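Local coordinates for hemolysin II regulatory protein (PDB 2JJ7) that probably binds DNA through a helix-turn-helix motif as a TetR-family transcriptional regulator of hemolysin II expression, at residues 88-93 and 124-129. Residues are numbered along the deposited sequence; the frame is centred on the assembly and turned at random.
Sequences TVFTTH and GSFEQL
In the all-helical, TetR-type C-terminal domain, a T-shaped aromatic pair, Phe90 with Phe126, joins the long helix 79-96 to the short helix 123-126. The edge of the Phe126 ring is turned to the face of the Phe90 ring; the centroids are 4.9 Å apart and the planes stand at 81°. Phe126 CD2 does the touching: it sits over the centre of the Phe90 ring, 3.7 Å from Phe90 CG. Phe126 CG lies anti to the backbone N (chi1 -162°), which brings the CD2 edge of the ring over the Phe90 face. The outer end of the Phe90 ring reaches further, to the backbone of the short helix, with Phe90 CZ 3.5 Å from Phe126 CA. Ser125 CB meets the same ring at its edge, in plane, 4.0 Å from Phe90 CZ, while Ser125 OG is hydrogen-bonded to the backbone N of Leu68. All three touching residues are buried, and the pair belongs to a larger apolar cluster: Phe122 makes a second edge-to-face contact with Phe90, and Val158 of helix 147-158 touches both phenylalanines. Phe126 also begins a type I turn to Leu129, which leads from helix 123-126 toward helix 129-138. Tyr86, one turn before Phe90 on helix 79-96, meets the Phe90 ring and adds a polar tie between the same helices, its OH hydrogen-bonded to Phe126 O. Closest of all across the two segments is Phe90 CZ to Phe126 N, at 3.4 Å.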
ATOM      1  N   THR B  88      10.043   1.615  13.445  1.00 36.86           N
ATOM      2  CA  THR B  88       9.776   2.515  14.572  1.00 37.79           C
ATOM      3  C   THR B  88      10.159   3.958  14.182  1.00 38.70           C
ATOM      4  O   THR B  88       9.357   4.888  14.344  1.00 37.10           O
ATOM      5  CB  THR B  88      10.501   2.042  15.850  1.00 37.27           C
ATOM      6  OG1 THR B  88      10.096   0.706  16.149  1.00 36.27           O
ATOM      7  CG2 THR B  88      10.188   2.944  17.076  1.00 36.07           C
ATOM      8  N   VAL B  89      11.363   4.130  13.633  1.00 39.69           N
ATOM      9  CA  VAL B  89      11.836   5.450  13.202  1.00 38.69           C
ATOM     10  C   VAL B  89      10.887   6.053  12.151  1.00 39.43           C
ATOM     11  O   VAL B  89      10.492   7.218  12.258  1.00 38.56           O
ATOM     12  CB  VAL B  89      13.276   5.396  12.637  1.00 39.97           C
ATOM     13  CG1 VAL B  89      13.668   6.733  11.996  1.00 38.40           C
ATOM     14  CG2 VAL B  89      14.285   5.000  13.718  1.00 40.69           C
ATOM     15  N   PHE B  90      10.515   5.264  11.142  1.00 37.31           N
ATOM     16  CA  PHE B  90       9.682   5.809  10.072  1.00 38.30           C
ATOM     17  C   PHE B  90       8.229   6.071  10.450  1.00 37.05           C
ATOM     18  O   PHE B  90       7.706   7.127  10.137  1.00 38.21           O
ATOM     19  CB  PHE B  90       9.830   5.016   8.769  1.00 37.93           C
ATOM     20  CG  PHE B  90      11.079   5.366   8.016  1.00 38.52           C
ATOM     21  CD1 PHE B  90      12.142   4.464   7.928  1.00 36.71           C
ATOM     22  CD2 PHE B  90      11.223   6.634   7.456  1.00 35.85           C
ATOM     23  CE1 PHE B  90      13.320   4.812   7.250  1.00 37.84           C
ATOM     24  CE2 PHE B  90      12.400   7.004   6.770  1.00 42.15           C
ATOM     25  CZ  PHE B  90      13.444   6.089   6.663  1.00 38.99           C
ATOM     26  N   THR B  91       7.586   5.146  11.162  1.00 37.83           N
ATOM     27  CA  THR B  91       6.213   5.401  11.599  1.00 38.14           C
ATOM     28  C   THR B  91       6.155   6.614  12.546  1.00 38.64           C
ATOM     29  O   THR B  91       5.207   7.406  12.492  1.00 39.01           O
ATOM     30  CB  THR B  91       5.548   4.183  12.275  1.00 38.62           C
ATOM     31  OG1 THR B  91       6.423   3.648  13.272  1.00 39.74           O
ATOM     32  CG2 THR B  91       5.210   3.082  11.245  1.00 35.72           C
ATOM     33  N   THR B  92       7.165   6.753  13.398  1.00 36.24           N
ATOM     34  CA  THR B  92       7.262   7.924  14.289  1.00 37.78           C
ATOM     35  C   THR B  92       7.446   9.212  13.503  1.00 38.12           C
ATOM     36  O   THR B  92       6.789  10.213  13.802  1.00 39.84           O
ATOM     37  CB  THR B  92       8.386   7.769  15.338  1.00 36.68           C
ATOM     38  OG1 THR B  92       8.055   6.683  16.212  1.00 38.15           O
ATOM     39  CG2 THR B  92       8.605   9.082  16.161  1.00 37.90           C
ATOM     40  N   HIS B  93       8.316   9.189  12.492  1.00 39.04           N
ATOM     41  CA  HIS B  93       8.515  10.382  11.666  1.00 38.66           C
ATOM     42  C   HIS B  93       7.221  10.822  10.955  1.00 39.38           C
ATOM     43  O   HIS B  93       6.913  12.025  10.884  1.00 39.15           O
ATOM     44  CB  HIS B  93       9.624  10.201  10.622  1.00 37.16           C
ATOM     45  CG  HIS B  93      10.091  11.502  10.054  1.00 38.25           C
ATOM     46  ND1 HIS B  93      10.994  12.312  10.707  1.00 38.74           N
ATOM     47  CD2 HIS B  93       9.717  12.177   8.943  1.00 40.11           C
ATOM     48  CE1 HIS B  93      11.178  13.416  10.009  1.00 38.52           C
ATOM     49  NE2 HIS B  93      10.414  13.361   8.935  1.00 41.80           N
ATOM     50  N   GLY B 124      16.083   8.009   0.511  1.00 38.42           N
ATOM     51  CA  GLY B 124      17.360   7.296   0.539  1.00 37.99           C
ATOM     52  C   GLY B 124      17.428   6.322   1.704  1.00 39.29           C
ATOM     53  O   GLY B 124      17.774   5.151   1.526  1.00 41.70           O
ATOM     54  N   SER B 125      17.076   6.800   2.895  1.00 37.75           N
ATOM     55  CA  SER B 125      17.112   5.986   4.101  1.00 36.87           C
ATOM     56  C   SER B 125      15.955   4.982   4.147  1.00 38.06           C
ATOM     57  O   SER B 125      16.114   3.851   4.637  1.00 35.00           O
ATOM     58  CB  SER B 125      17.085   6.869   5.343  1.00 38.13           C
ATOM     59  OG  SER B 125      18.271   7.642   5.440  1.00 38.26           O
ATOM     60  N   PHE B 126      14.801   5.400   3.621  1.00 37.06           N
ATOM     61  CA  PHE B 126      13.637   4.527   3.495  1.00 37.73           C
ATOM     62  C   PHE B 126      13.951   3.295   2.630  1.00 37.66           C
ATOM     63  O   PHE B 126      13.425   2.207   2.869  1.00 39.16           O
ATOM     64  CB  PHE B 126      12.423   5.313   2.948  1.00 34.48           C
ATOM     65  CG  PHE B 126      11.100   4.626   3.194  1.00 39.00           C
ATOM     66  CD1 PHE B 126      10.485   3.891   2.187  1.00 38.99           C
ATOM     67  CD2 PHE B 126      10.479   4.689   4.450  1.00 35.64           C
ATOM     68  CE1 PHE B 126       9.265   3.231   2.417  1.00 40.81           C
ATOM     69  CE2 PHE B 126       9.241   4.040   4.690  1.00 40.18           C
ATOM     70  CZ  PHE B 126       8.631   3.314   3.675  1.00 37.57           C
ATOM     71  N   GLU B 127      14.810   3.476   1.631  1.00 37.19           N
ATOM     72  CA  GLU B 127      15.236   2.381   0.734  1.00 38.31           C
ATOM     73  C   GLU B 127      16.084   1.270   1.399  1.00 39.40           C
ATOM     74  O   GLU B 127      16.451   0.293   0.749  1.00 39.27           O
ATOM     75  CB  GLU B 127      15.964   2.944  -0.478  1.00 35.44           C
ATOM     76  CG  GLU B 127      14.999   3.375  -1.565  1.00 37.39           C
ATOM     77  CD  GLU B 127      15.672   4.033  -2.746  1.00 43.18           C
ATOM     78  OE1 GLU B 127      16.912   4.177  -2.739  1.00 45.42           O
ATOM     79  OE2 GLU B 127      14.943   4.418  -3.687  1.00 44.54           O
ATOM     80  N   GLN B 128      16.392   1.426   2.685  1.00 37.02           N
ATOM     81  CA  GLN B 128      17.087   0.371   3.422  1.00 37.34           C
ATOM     82  C   GLN B 128      16.203  -0.865   3.570  1.00 37.13           C
ATOM     83  O   GLN B 128      16.704  -1.950   3.824  1.00 38.04           O
ATOM     84  CB  GLN B 128      17.490   0.836   4.811  1.00 36.52           C
ATOM     85  CG  GLN B 128      18.780   1.609   4.890  1.00 37.74           C
ATOM     86  CD  GLN B 128      19.216   1.787   6.329  1.00 44.03           C
ATOM     87  OE1 GLN B 128      19.290   0.818   7.089  1.00 39.15           O
ATOM     88  NE2 GLN B 128      19.494   3.026   6.721  1.00 44.92           N
ATOM     89  N   LEU B 129      14.894  -0.694   3.414  1.00 35.21           N
ATOM     90  CA  LEU B 129      13.946  -1.783   3.617  1.00 34.99           C
ATOM     91  C   LEU B 129      14.275  -3.075   2.866  1.00 35.76           C
ATOM     92  O   LEU B 129      14.253  -4.158   3.452  1.00 35.19           O
ATOM     93  CB  LEU B 129      12.541  -1.313   3.256  1.00 34.58           C
ATOM     94  CG  LEU B 129      11.412  -2.320   3.454  1.00 35.38           C
ATOM     95  CD1 LEU B 129      11.377  -2.843   4.924  1.00 37.50           C
ATOM     96  CD2 LEU B 129      10.085  -1.676   3.006  1.00 30.57           C
TER